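Local coordinates for beta-galactosidase (Geobacillus stearothermophilus, PDB 4OIF), which probably hydrolyses terminal non-reducing beta-D-galactose residues of beta-D-galactosides, as a zinc-binding member of glycoside hydrolase family 42, at residues I15-D20 / I357-W362; Y310-Q315 / P455-T460; E322-L327 / K371-V376; E412-Y417 / S466-L471. One frame throughout, in Å; residues are numbered along the deposited sequence. Where two conformers were deposited one is given.

Contact 1: residues I15-D20 / I357-W362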
loop_
_atom_site.group_PDB
_atom_site.type_symbol
_atom_site.label_atom_id
_atom_site.label_comp_id
_atom_site.label_asym_id
_atom_site.label_seq_id
_atom_site.Cartn_x
_atom_site.Cartn_y
_atom_site.Cartn_z
ATOM N N ILE A 15 43.403 16.649 -0.157
ATOM C CA ILE A 15 42.008 16.237 -0.178
ATOM C C ILE A 15 41.933 14.750 -0.502
ATOM O O ILE A 15 42.416 14.311 -1.545
ATOM C CB ILE A 15 41.187 17.049 -1.186
ATOM C CG1 ILE A 15 40.795 18.392 -0.565
ATOM C CG2 ILE A 15 39.938 16.286 -1.584
ATOM C CD1 ILE A 15 40.875 19.554 -1.518
ATOM N N LEU A 16 41.360 13.980 0.417
ATOM C CA LEU A 16 41.261 12.540 0.245
ATOM C C LEU A 16 40.466 12.236 -1.011
ATOM O O LEU A 16 39.446 12.851 -1.249
ATOM C CB LEU A 16 40.595 11.879 1.451
ATOM C CG LEU A 16 40.926 12.475 2.820
ATOM C CD1 LEU A 16 40.226 11.673 3.901
ATOM C CD2 LEU A 16 42.438 12.525 3.045
ATOM N N HIS A 17 40.943 11.302 -1.818
ATOM C CA HIS A 17 40.190 10.881 -2.982
ATOM C C HIS A 17 40.277 9.370 -3.088
ATOM O O HIS A 17 41.366 8.810 -3.118
ATOM C CB HIS A 17 40.720 11.549 -4.248
ATOM C CG HIS A 17 39.908 11.260 -5.468
ATOM N ND1 HIS A 17 40.481 10.971 -6.690
ATOM C CD2 HIS A 17 38.569 11.226 -5.664
ATOM C CE1 HIS A 17 39.528 10.769 -7.584
ATOM N NE2 HIS A 17 38.357 10.921 -6.989
ATOM N N GLY A 18 39.130 8.703 -3.121
ATOM C CA GLY A 18 39.149 7.253 -3.206
ATOM C C GLY A 18 37.841 6.723 -2.689
ATOM O O GLY A 18 36.801 7.208 -3.107
ATOM N N GLY A 19 37.879 5.758 -1.776
ATOM C CA GLY A 19 36.651 5.218 -1.209
ATOM C C GLY A 19 36.700 3.775 -0.705
ATOM O O GLY A 19 37.768 3.206 -0.471
ATOM N N ASP A 20 35.527 3.182 -0.521
ATOM C CA ASP A 20 35.456 1.821 -0.015
ATOM C C ASP A 20 36.178 0.851 -0.946
ATOM O O ASP A 20 35.919 0.798 -2.155
ATOM C CB ASP A 20 34.001 1.390 0.169
ATOM C CG ASP A 20 33.338 2.052 1.371
ATOM O OD1 ASP A 20 33.682 3.208 1.699
ATOM O OD2 ASP A 20 32.474 1.410 1.999
ATOM N N ILE A 357 36.752 13.540 -1.243
ATOM C CA ILE A 357 35.813 12.935 -2.168
ATOM C C ILE A 357 36.028 11.412 -2.132
ATOM O O ILE A 357 37.024 10.862 -2.653
ATOM C CB ILE A 357 35.963 13.480 -3.607
ATOM C CG1 ILE A 357 35.730 15.000 -3.644
ATOM C CG2 ILE A 357 34.990 12.779 -4.530
ATOM C CD1 ILE A 357 34.323 15.444 -3.263
ATOM N N LEU A 358 35.092 10.739 -1.476
ATOM C CA LEU A 358 35.169 9.304 -1.298
ATOM C C LEU A 358 33.898 8.635 -1.833
ATOM O O LEU A 358 32.779 9.138 -1.675
ATOM C CB LEU A 358 35.405 8.957 0.177
ATOM C CG LEU A 358 36.698 9.534 0.773
ATOM C CD1 LEU A 358 36.736 9.447 2.309
ATOM C CD2 LEU A 358 37.919 8.854 0.163
ATOM N N TYR A 359 34.106 7.495 -2.481
ATOM C CA TYR A 359 33.073 6.765 -3.176
ATOM C C TYR A 359 32.679 5.481 -2.473
ATOM O O TYR A 359 33.451 4.872 -1.713
ATOM C CB TYR A 359 33.532 6.396 -4.590
ATOM C CG TYR A 359 34.168 7.520 -5.374
ATOM C CD1 TYR A 359 33.464 8.688 -5.653
ATOM C CD2 TYR A 359 35.472 7.401 -5.859
ATOM C CE1 TYR A 359 34.050 9.714 -6.376
ATOM C CE2 TYR A 359 36.061 8.413 -6.589
ATOM C CZ TYR A 359 35.346 9.569 -6.845
ATOM O OH TYR A 359 35.932 10.581 -7.568
ATOM N N PHE A 360 31.458 5.065 -2.743
ATOM C CA PHE A 360 31.183 3.655 -2.724
ATOM C C PHE A 360 30.908 3.273 -4.165
ATOM O O PHE A 360 29.976 3.803 -4.765
ATOM C CB PHE A 360 29.997 3.283 -1.837
ATOM C CG PHE A 360 29.827 1.805 -1.721
ATOM C CD1 PHE A 360 30.475 1.097 -0.714
ATOM C CD2 PHE A 360 29.103 1.107 -2.675
ATOM C CE1 PHE A 360 30.363 -0.275 -0.632
ATOM C CE2 PHE A 360 28.988 -0.264 -2.603
ATOM C CZ PHE A 360 29.620 -0.958 -1.583
ATOM N N GLN A 361 31.711 2.381 -4.736
ATOM C CA GLN A 361 32.886 1.796 -4.102
ATOM C C GLN A 361 34.037 1.849 -5.117
ATOM O O GLN A 361 33.899 2.468 -6.170
ATOM C CB GLN A 361 32.614 0.353 -3.650
ATOM C CG GLN A 361 32.161 -0.578 -4.763
ATOM C CD GLN A 361 31.928 -2.013 -4.287
ATOM O OE1 GLN A 361 32.662 -2.530 -3.445
ATOM N NE2 GLN A 361 30.908 -2.663 -4.842
ATOM N N TRP A 362 35.167 1.218 -4.813
ATOM C CA TRP A 362 36.271 1.215 -5.763
ATOM C C TRP A 362 35.957 0.340 -6.967
ATOM O O TRP A 362 36.010 0.791 -8.113
ATOM C CB TRP A 362 37.564 0.727 -5.121
ATOM C CG TRP A 362 38.614 0.433 -6.151
ATOM C CD1 TRP A 362 39.082 -0.797 -6.522
ATOM C CD2 TRP A 362 39.289 1.387 -6.983
ATOM N NE1 TRP A 362 40.021 -0.667 -7.517
ATOM C CE2 TRP A 362 40.170 0.663 -7.816
ATOM C CE3 TRP A 362 39.238 2.784 -7.101
ATOM C CZ2 TRP A 362 41.001 1.292 -8.749
ATOM C CZ3 TRP A 362 40.061 3.405 -8.025
ATOM C CH2 TRP A 362 40.923 2.658 -8.842
#
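L16 starts the pairing: its O accepts the N-H of I357 at 2.8 Å. Next comes H17, with CG anti to the backbone N (chi1 -175°), which swings the imidazole alongside the neighbouring strand. H17 NE2 meets Y359 OH at 2.5 Å in the plane of the imidazole. ND1 of H17 bonds to the backbone O of H44, while OH of Y359 also bonds to H342, so the imidazole is gripped at both nitrogens. G18 gives its N-H to I357 O and takes the N-H of Y359 on a lone pair of its own O, 2.8 Å away. Two parallel neighbours are thus zipped together, strand 16-21 against strand 356-359, the pair where the first and last strands of the TIM barrel meet. At G19 a beta carbon would clash with Y359 O, and CA lies 3.3 Å from that oxygen. D20 continues the ladder, N to Y359 O at 2.9 Å and O to W362 N at 2.8 Å, the latter just past the cis peptide between F360 and Q361. The D20 carboxylate, close to E322, the probable nucleophile, sets OD2 in plane at the edge of the F360 ring, 3.4 Å from F360 CD1.

Contact 2: residues Y310-Q315 / P455-T460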
loop_
_atom_site.group_PDB
_atom_site.type_symbol
_atom_site.label_atom_id
_atom_site.label_comp_id
_atom_site.label_asym_id
_atom_site.label_seq_id
_atom_site.Cartn_x
_atom_site.Cartn_y
_atom_site.Cartn_z
ATOM N N TYR A 310 25.818 19.198 8.219
ATOM C CA TYR A 310 26.835 18.281 8.733
ATOM C C TYR A 310 28.202 18.938 8.947
ATOM O O TYR A 310 28.973 18.524 9.814
ATOM C CB TYR A 310 26.961 17.071 7.807
ATOM C CG TYR A 310 25.780 16.131 7.928
ATOM C CD1 TYR A 310 24.935 16.198 9.035
ATOM C CD2 TYR A 310 25.509 15.178 6.951
ATOM C CE1 TYR A 310 23.856 15.353 9.168
ATOM C CE2 TYR A 310 24.426 14.320 7.076
ATOM C CZ TYR A 310 23.597 14.422 8.187
ATOM O OH TYR A 310 22.508 13.593 8.336
ATOM N N ARG A 311 28.500 19.969 8.170
ATOM C CA ARG A 311 29.679 20.769 8.442
ATOM C C ARG A 311 29.482 21.438 9.789
ATOM O O ARG A 311 30.337 21.347 10.667
ATOM C CB ARG A 311 29.923 21.818 7.353
ATOM C CG ARG A 311 31.247 22.586 7.502
ATOM C CD ARG A 311 31.210 23.881 6.725
ATOM N NE ARG A 311 30.074 24.690 7.149
ATOM C CZ ARG A 311 28.982 24.903 6.425
ATOM N NH1 ARG A 311 28.870 24.372 5.210
ATOM N NH2 ARG A 311 28.004 25.646 6.925
ATOM N N SER A 312 28.327 22.069 9.966
ATOM C CA SER A 312 28.103 22.857 11.170
ATOM C C SER A 312 28.083 22.061 12.483
ATOM O O SER A 312 28.305 22.644 13.538
ATOM C CB SER A 312 26.803 23.650 11.032
ATOM O OG SER A 312 26.901 24.589 9.974
ATOM N N LEU A 313 27.824 20.754 12.435
ATOM C CA LEU A 313 27.792 19.939 13.664
ATOM C C LEU A 313 29.012 20.116 14.564
ATOM O O LEU A 313 28.895 20.189 15.791
ATOM C CB LEU A 313 27.648 18.464 13.324
ATOM C CG LEU A 313 26.216 18.134 12.927
ATOM C CD1 LEU A 313 26.127 16.725 12.384
ATOM C CD2 LEU A 313 25.281 18.337 14.127
ATOM N N LYS A 314 30.185 20.183 13.953
ATOM C CA LYS A 314 31.400 20.355 14.724
ATOM C C LYS A 314 32.200 21.557 14.235
ATOM O O LYS A 314 33.369 21.712 14.590
ATOM C CB LYS A 314 32.245 19.084 14.676
ATOM C CG LYS A 314 31.553 17.869 15.280
ATOM C CD LYS A 314 32.470 16.649 15.292
ATOM C CE LYS A 314 33.583 16.804 16.321
ATOM N NZ LYS A 314 33.065 16.524 17.684
ATOM N N GLN A 315 31.553 22.391 13.423
ATOM C CA GLN A 315 32.096 23.682 13.001
ATOM C C GLN A 315 33.543 23.553 12.522
ATOM O O GLN A 315 34.432 24.306 12.938
ATOM C CB GLN A 315 31.981 24.695 14.149
ATOM C CG GLN A 315 30.548 25.166 14.430
ATOM C CD GLN A 315 30.060 26.247 13.454
ATOM O OE1 GLN A 315 30.218 27.449 13.698
ATOM N NE2 GLN A 315 29.468 25.818 12.349
ATOM N N PRO A 455 26.506 32.519 2.795
ATOM C CA PRO A 455 26.896 31.343 3.575
ATOM C C PRO A 455 25.880 31.090 4.677
ATOM O O PRO A 455 25.386 32.043 5.277
ATOM C CB PRO A 455 28.270 31.728 4.146
ATOM C CG PRO A 455 28.752 32.834 3.274
ATOM C CD PRO A 455 27.522 33.582 2.855
ATOM N N VAL A 456 25.547 29.824 4.904
ATOM C CA VAL A 456 24.598 29.462 5.945
ATOM C C VAL A 456 25.120 28.277 6.751
ATOM O O VAL A 456 25.627 27.309 6.185
ATOM C CB VAL A 456 23.204 29.116 5.358
ATOM C CG1 VAL A 456 22.275 28.597 6.447
ATOM C CG2 VAL A 456 22.600 30.331 4.694
ATOM N N ASP A 457 25.037 28.389 8.071
ATOM C CA ASP A 457 25.197 27.247 8.950
ATOM C C ASP A 457 23.811 26.694 9.256
ATOM O O ASP A 457 22.900 27.455 9.594
ATOM C CB ASP A 457 25.897 27.641 10.255
ATOM C CG ASP A 457 27.408 27.735 10.120
ATOM O OD1 ASP A 457 27.943 27.609 8.998
ATOM O OD2 ASP A 457 28.062 27.949 11.152
ATOM N N VAL A 458 23.636 25.383 9.141
ATOM C CA VAL A 458 22.415 24.766 9.658
ATOM C C VAL A 458 22.765 24.126 10.987
ATOM O O VAL A 458 23.442 23.110 11.031
ATOM C CB VAL A 458 21.822 23.732 8.691
ATOM C CG1 VAL A 458 20.578 23.088 9.291
ATOM C CG2 VAL A 458 21.481 24.394 7.363
ATOM N N ILE A 459 22.310 24.749 12.067
ATOM C CA ILE A 459 22.741 24.408 13.420
ATOM C C ILE A 459 21.692 23.673 14.238
ATOM O O ILE A 459 20.552 23.498 13.812
ATOM C CB ILE A 459 23.129 25.667 14.212
ATOM C CG1 ILE A 459 21.886 26.540 14.430
ATOM C CG2 ILE A 459 24.280 26.420 13.508
ATOM C CD1 ILE A 459 22.138 27.767 15.247
ATOM N N THR A 460 22.109 23.252 15.425
ATOM C CA THR A 460 21.240 22.620 16.397
ATOM C C THR A 460 21.232 23.472 17.653
ATOM O O THR A 460 21.999 24.427 17.749
ATOM C CB THR A 460 21.705 21.207 16.732
ATOM O OG1 THR A 460 22.925 21.271 17.482
ATOM C CG2 THR A 460 21.938 20.432 15.463
HETATM O O HOH W 1 30.414 26.438 9.595
#
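The last turn of helix 296-312 comes up against strand 456-459, with the CA atoms of S312 and D457 5.7 Å apart and no backbone-to-backbone hydrogen bond joining the two segments. D457 carries the contact. R311 leaves the helix with CG anti to the backbone N and bends at chi3 (56°), so that NH2 meets D457 OD1 at 2.9 Å in a salt bridge. The carboxylate is approached from above its plane, although the acceptor lies in the guanidinium plane. The same NH2 reaches V456 O at 3.0 Å, and a water bridges R311 NE to D457 OD1; NH1 makes a second salt bridge, to D308, and a hydrogen bond to the backbone O of H352. Q315, bent at chi2, brings NE2 to D457 OD2 at 2.8 Å, its amide nearly perpendicular to the carboxylate. S312 CB lies 3.4 Å from V458 O, while its OG is bonded to D308 O. L313 CD2 touches T460 CG2. An alanine in place of D457 would remove both carboxylate oxygens and would probably cost R311 its cross-domain salt bridge, though not the one to D308, and Q315 its acceptor, loosening this junction. With Y468 OH also bonded to OD2, the carboxylate is gripped from several directions and its charge is probably well stabilised, tying the catalytic barrel to the trimerisation domain through a buried ion pair.

Contact 3: residues E322-L327 / K371-V376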
loop_
_atom_site.group_PDB
_atom_site.type_symbol
_atom_site.label_atom_id
_atom_site.label_comp_id
_atom_site.label_asym_id
_atom_site.label_seq_id
_atom_site.Cartn_x
_atom_site.Cartn_y
_atom_site.Cartn_z
ATOM N N GLU A 322 31.030 8.705 1.414
ATOM C CA GLU A 322 30.494 7.993 0.268
ATOM C C GLU A 322 29.730 8.911 -0.680
ATOM O O GLU A 322 29.038 9.840 -0.257
ATOM C CB GLU A 322 29.576 6.857 0.723
ATOM C CG GLU A 322 30.239 5.768 1.559
ATOM C CD GLU A 322 29.216 4.824 2.175
ATOM O OE1 GLU A 322 28.015 5.000 1.869
ATOM O OE2 GLU A 322 29.607 3.920 2.954
ATOM N N CYS A 323 29.892 8.638 -1.971
ATOM C CA CYS A 323 28.975 9.074 -3.021
ATOM C C CYS A 323 29.218 8.118 -4.186
ATOM O O CYS A 323 30.173 7.338 -4.149
ATOM C CB CYS A 323 29.198 10.540 -3.418
ATOM S SG CYS A 323 30.778 10.918 -4.221
ATOM N N THR A 324 28.356 8.132 -5.196
ATOM C CA THR A 324 28.583 7.266 -6.355
ATOM C C THR A 324 29.147 8.093 -7.502
ATOM O O THR A 324 28.704 9.219 -7.739
ATOM C CB THR A 324 27.281 6.501 -6.804
ATOM O OG1 THR A 324 27.531 5.744 -8.000
ATOM C CG2 THR A 324 26.131 7.437 -7.041
ATOM N N PRO A 325 30.160 7.547 -8.194
ATOM C CA PRO A 325 30.754 8.171 -9.384
ATOM C C PRO A 325 29.847 8.036 -10.607
ATOM O O PRO A 325 30.131 8.596 -11.662
ATOM C CB PRO A 325 32.062 7.390 -9.578
ATOM C CG PRO A 325 31.793 6.049 -8.966
ATOM C CD PRO A 325 30.849 6.297 -7.814
ATOM N N SER A 326 28.753 7.299 -10.462
ATOM C CA SER A 326 27.848 7.079 -11.583
ATOM C C SER A 326 26.403 6.911 -11.102
ATOM O O SER A 326 25.653 7.892 -11.023
ATOM C CB SER A 326 28.301 5.859 -12.409
ATOM O OG SER A 326 28.366 4.679 -11.620
ATOM N N LEU A 327 26.026 5.681 -10.757
ATOM C CA LEU A 327 24.642 5.385 -10.365
ATOM C C LEU A 327 24.620 4.535 -9.087
ATOM O O LEU A 327 25.677 4.116 -8.616
ATOM C CB LEU A 327 23.889 4.718 -11.542
ATOM C CG LEU A 327 24.284 3.389 -12.226
ATOM C CD1 LEU A 327 25.619 2.834 -11.785
ATOM C CD2 LEU A 327 23.290 2.352 -11.905
ATOM N N LYS A 371 25.888 -5.389 -6.928
ATOM C CA LYS A 371 26.741 -5.719 -8.058
ATOM C C LYS A 371 26.523 -4.710 -9.189
ATOM O O LYS A 371 27.332 -4.610 -10.101
ATOM C CB LYS A 371 26.488 -7.157 -8.543
ATOM C CG LYS A 371 25.224 -7.376 -9.383
ATOM C CD LYS A 371 25.051 -8.863 -9.695
ATOM C CE LYS A 371 23.917 -9.147 -10.672
ATOM N NZ LYS A 371 22.569 -8.966 -10.079
ATOM N N PHE A 372 25.447 -3.936 -9.119
ATOM C CA PHE A 372 25.195 -2.940 -10.148
ATOM C C PHE A 372 25.243 -1.535 -9.560
ATOM O O PHE A 372 24.883 -0.562 -10.227
ATOM C CB PHE A 372 23.843 -3.182 -10.820
ATOM C CG PHE A 372 23.791 -4.428 -11.662
ATOM C CD1 PHE A 372 24.916 -4.876 -12.338
ATOM C CD2 PHE A 372 22.614 -5.157 -11.773
ATOM C CE1 PHE A 372 24.863 -6.018 -13.118
ATOM C CE2 PHE A 372 22.559 -6.305 -12.551
ATOM C CZ PHE A 372 23.681 -6.733 -13.227
ATOM N N HIS A 373 25.668 -1.435 -8.303
ATOM C CA HIS A 373 25.923 -0.139 -7.692
ATOM C C HIS A 373 27.108 0.477 -8.422
ATOM O O HIS A 373 27.986 -0.246 -8.892
ATOM C CB HIS A 373 26.206 -0.281 -6.187
ATOM C CG HIS A 373 26.233 1.019 -5.444
ATOM N ND1 HIS A 373 27.189 1.986 -5.665
ATOM C CD2 HIS A 373 25.429 1.505 -4.470
ATOM C CE1 HIS A 373 26.966 3.017 -4.869
ATOM N NE2 HIS A 373 25.907 2.749 -4.130
ATOM N N GLY A 374 27.123 1.801 -8.543
ATOM C CA GLY A 374 28.236 2.478 -9.182
ATOM C C GLY A 374 29.561 2.216 -8.482
ATOM O O GLY A 374 29.604 1.929 -7.286
ATOM N N ALA A 375 30.640 2.284 -9.251
ATOM C CA ALA A 375 31.994 2.210 -8.716
ATOM C C ALA A 375 32.964 2.840 -9.697
ATOM O O ALA A 375 32.617 3.086 -10.856
ATOM C CB ALA A 375 32.400 0.770 -8.436
ATOM N N VAL A 376 34.183 3.096 -9.233
ATOM C CA VAL A 376 35.205 3.637 -10.099
ATOM C C VAL A 376 35.473 2.658 -11.237
ATOM O O VAL A 376 35.579 3.054 -12.402
ATOM C CB VAL A 376 36.494 3.925 -9.321
ATOM C CG1 VAL A 376 37.604 4.365 -10.265
ATOM C CG2 VAL A 376 36.227 4.991 -8.263
#
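Two loops at the C-terminal end of the TIM barrel meet here: the one leaving strand 319-322 just after E322, the probable nucleophile, and the one that follows strand 356-359. T324 folds the first into an ST turn. With its hydroxyl anti to the backbone N (chi1 176°), T324 OG1 accepts the N-H of S326 and donates to L327 O at 2.5 Å. L327 O also takes the N-H of G374, N to O 2.7 Å and bent to 132° at the hydrogen, so two donors hold it, both from above the carbonyl plane. A beta carbon on G374 would run into T324 OG1, S326 OG and L327 O; G374 CA lies 3.3 Å from S326 OG. Loops in this position line the substrate pocket of (beta/alpha)8 glycosidases, and H373 is beside W330, a predicted substrate-binding residue. The H373 ring is fixed by a straight bond in its own plane from ND1 to G374 O, 2.9 Å, which uses a lone pair of that oxygen. L327 O sits over one face of the imidazole, and F360 meets the ring edge-to-face. Further along, P325 CG presses on the A375 carbonyl carbon at 3.5 Å. K371 is salt-bridged to D510 of the second subunit.

Contact 4: residues E412-Y417 / S466-L471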
loop_
_atom_site.group_PDB
_atom_site.type_symbol
_atom_site.label_atom_id
_atom_site.label_comp_id
_atom_site.label_asym_id
_atom_site.label_seq_id
_atom_site.Cartn_x
_atom_site.Cartn_y
_atom_site.Cartn_z
ATOM N N GLU A 412 27.096 34.164 8.742
ATOM C CA GLU A 412 26.368 35.112 9.582
ATOM C C GLU A 412 24.903 34.735 9.710
ATOM O O GLU A 412 24.137 35.412 10.399
ATOM C CB GLU A 412 26.476 36.515 9.013
ATOM C CG GLU A 412 27.893 36.976 8.835
ATOM C CD GLU A 412 27.957 38.353 8.257
ATOM O OE1 GLU A 412 27.581 38.507 7.077
ATOM O OE2 GLU A 412 28.365 39.276 8.988
ATOM N N VAL A 413 24.527 33.662 9.022
ATOM C CA VAL A 413 23.149 33.202 8.997
ATOM C C VAL A 413 23.076 31.757 9.445
ATOM O O VAL A 413 23.835 30.899 8.983
ATOM C CB VAL A 413 22.513 33.336 7.592
ATOM C CG1 VAL A 413 21.053 32.946 7.634
ATOM C CG2 VAL A 413 22.653 34.761 7.089
ATOM N N ALA A 414 22.150 31.503 10.362
ATOM C CA ALA A 414 21.948 30.172 10.883
ATOM C C ALA A 414 20.497 29.748 10.699
ATOM O O ALA A 414 19.591 30.556 10.866
ATOM C CB ALA A 414 22.348 30.117 12.351
ATOM N N ILE A 415 20.295 28.483 10.332
ATOM C CA ILE A 415 18.979 27.850 10.367
ATOM C C ILE A 415 18.959 26.764 11.462
ATOM O O ILE A 415 19.765 25.843 11.455
ATOM C CB ILE A 415 18.616 27.229 9.012
ATOM C CG1 ILE A 415 18.544 28.308 7.935
ATOM C CG2 ILE A 415 17.303 26.441 9.115
ATOM C CD1 ILE A 415 18.140 27.784 6.559
ATOM N N LEU A 416 18.049 26.882 12.414
ATOM C CA LEU A 416 18.001 25.960 13.530
ATOM C C LEU A 416 17.147 24.736 13.185
ATOM O O LEU A 416 15.996 24.855 12.767
ATOM C CB LEU A 416 17.470 26.674 14.776
ATOM C CG LEU A 416 17.214 25.874 16.053
ATOM C CD1 LEU A 416 18.472 25.243 16.561
ATOM C CD2 LEU A 416 16.598 26.781 17.120
ATOM N N TYR A 417 17.756 23.566 13.340
ATOM C CA TYR A 417 17.113 22.285 13.128
ATOM C C TYR A 417 17.195 21.470 14.422
ATOM O O TYR A 417 18.181 21.563 15.149
ATOM C CB TYR A 417 17.786 21.541 11.981
ATOM C CG TYR A 417 17.318 20.117 11.808
ATOM C CD1 TYR A 417 16.077 19.845 11.250
ATOM C CD2 TYR A 417 18.122 19.042 12.185
ATOM C CE1 TYR A 417 15.641 18.545 11.068
ATOM C CE2 TYR A 417 17.690 17.733 12.015
ATOM C CZ TYR A 417 16.441 17.494 11.450
ATOM O OH TYR A 417 15.967 16.211 11.267
ATOM N N SER A 466 24.688 33.233 19.571
ATOM C CA SER A 466 25.160 34.610 19.574
ATOM C C SER A 466 26.148 34.919 18.457
ATOM O O SER A 466 26.446 36.074 18.191
ATOM C CB SER A 466 25.803 34.920 20.916
ATOM O OG SER A 466 26.915 34.071 21.105
ATOM N N ARG A 467 26.641 33.889 17.783
ATOM C CA ARG A 467 27.629 34.080 16.732
ATOM C C ARG A 467 26.994 34.478 15.401
ATOM O O ARG A 467 27.694 34.770 14.432
ATOM C CB ARG A 467 28.459 32.810 16.563
ATOM C CG ARG A 467 28.966 32.242 17.875
ATOM C CD ARG A 467 30.369 31.671 17.731
ATOM N NE ARG A 467 31.356 32.705 17.418
ATOM C CZ ARG A 467 32.635 32.458 17.143
ATOM N NH1 ARG A 467 33.090 31.210 17.140
ATOM N NH2 ARG A 467 33.461 33.461 16.868
ATOM N N TYR A 468 25.666 34.501 15.351
ATOM C CA TYR A 468 24.964 34.808 14.099
ATOM C C TYR A 468 24.171 36.107 14.175
ATOM O O TYR A 468 23.730 36.515 15.252
ATOM C CB TYR A 468 24.034 33.648 13.719
ATOM C CG TYR A 468 24.763 32.331 13.659
ATOM C CD1 TYR A 468 25.456 31.946 12.519
ATOM C CD2 TYR A 468 24.790 31.491 14.757
ATOM C CE1 TYR A 468 26.139 30.759 12.474
ATOM C CE2 TYR A 468 25.475 30.296 14.720
ATOM C CZ TYR A 468 26.147 29.935 13.578
ATOM O OH TYR A 468 26.834 28.742 13.560
ATOM N N LYS A 469 24.007 36.759 13.028
ATOM C CA LYS A 469 23.187 37.964 12.929
ATOM C C LYS A 469 21.726 37.588 12.792
ATOM O O LYS A 469 20.838 38.251 13.316
ATOM C CB LYS A 469 23.580 38.812 11.723
ATOM C CG LYS A 469 24.952 39.467 11.749
ATOM C CD LYS A 469 25.087 40.309 10.484
ATOM C CE LYS A 469 26.320 41.185 10.476
ATOM N NZ LYS A 469 26.479 41.761 9.103
ATOM N N LEU A 470 21.503 36.519 12.043
ATOM C CA LEU A 470 20.180 36.098 11.658
ATOM C C LEU A 470 20.034 34.629 11.975
ATOM O O LEU A 470 20.806 33.806 11.474
ATOM C CB LEU A 470 19.946 36.358 10.177
ATOM C CG LEU A 470 18.629 35.843 9.598
ATOM C CD1 LEU A 470 17.419 36.423 10.324
ATOM C CD2 LEU A 470 18.552 36.133 8.111
ATOM N N LEU A 471 19.074 34.322 12.843
ATOM C CA LEU A 471 18.729 32.957 13.209
ATOM C C LEU A 471 17.301 32.633 12.762
ATOM O O LEU A 471 16.339 33.303 13.143
ATOM C CB LEU A 471 18.877 32.740 14.715
ATOM C CG LEU A 471 18.483 31.333 15.181
ATOM C CD1 LEU A 471 19.300 30.283 14.447
ATOM C CD2 LEU A 471 18.651 31.179 16.676
#
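Y468 has CG anti to its carbonyl carbon (chi1 -54°), and a chi2 of -84° lays the ring broadside over A414; E412 and K469, with first torsions of the same kind, send extended chains side by side in one direction. The methyl of A414 points at the centre of the ring, CB 3.5 Å from the centroid and close to the ring normal, a CH-pi contact. R467 CB lies over the opposite face, nearer the rim. At the tip, Y468 OH is bonded to D457. E412 OE2 forms a salt bridge with K469 NZ at 3.1 Å, though as a hydrogen bond it is weak, and NZ also reaches L614 O. E412 O accepts twice, from K469 N at 3.0 Å and L470 N at 3.3 Å, before A414 N binds L470 O in a nearly straight bond of 2.9 Å. L471 CD1 packs on A414 CB at 3.7 Å, and V413 CG1 lies alongside L470 CD2. Replacing Y468 by an alanine would strip the aromatic face from A414 and the hydroxyl from D457, and would probably leave this side of the sheet less well packed. Strand 413-416 runs parallel between 470-473 and 456-459; V413 and L470 turn toward F449 of helix 438-451, while A414 and L471 lean on I459 from the other face, and strand 496-500 flanks 470-473 beyond.

How the contacts relate
Contacts 1 and 3 belong to the TIM barrel and touch, their centres 10 Å apart: F360 N probably bonds to C323 O and Q361 O to V376 N, so the strand closing the barrel runs on into the loops around the active site. Contact 4 lies in the trimerisation domain, about 32 Å from contact 1 and 36 Å from contact 3 between centres, on the other side of the chain's centre. Contact 2 joins the two domains. It shares a sheet with contact 4, strands 456-459 and 413-416 being neighbours, and D457 reaches Y468. Along the chain, contact 1 closes before contact 4 opens, whereas contact 2 alternates with both, and both segments of contact 3 fall between its own.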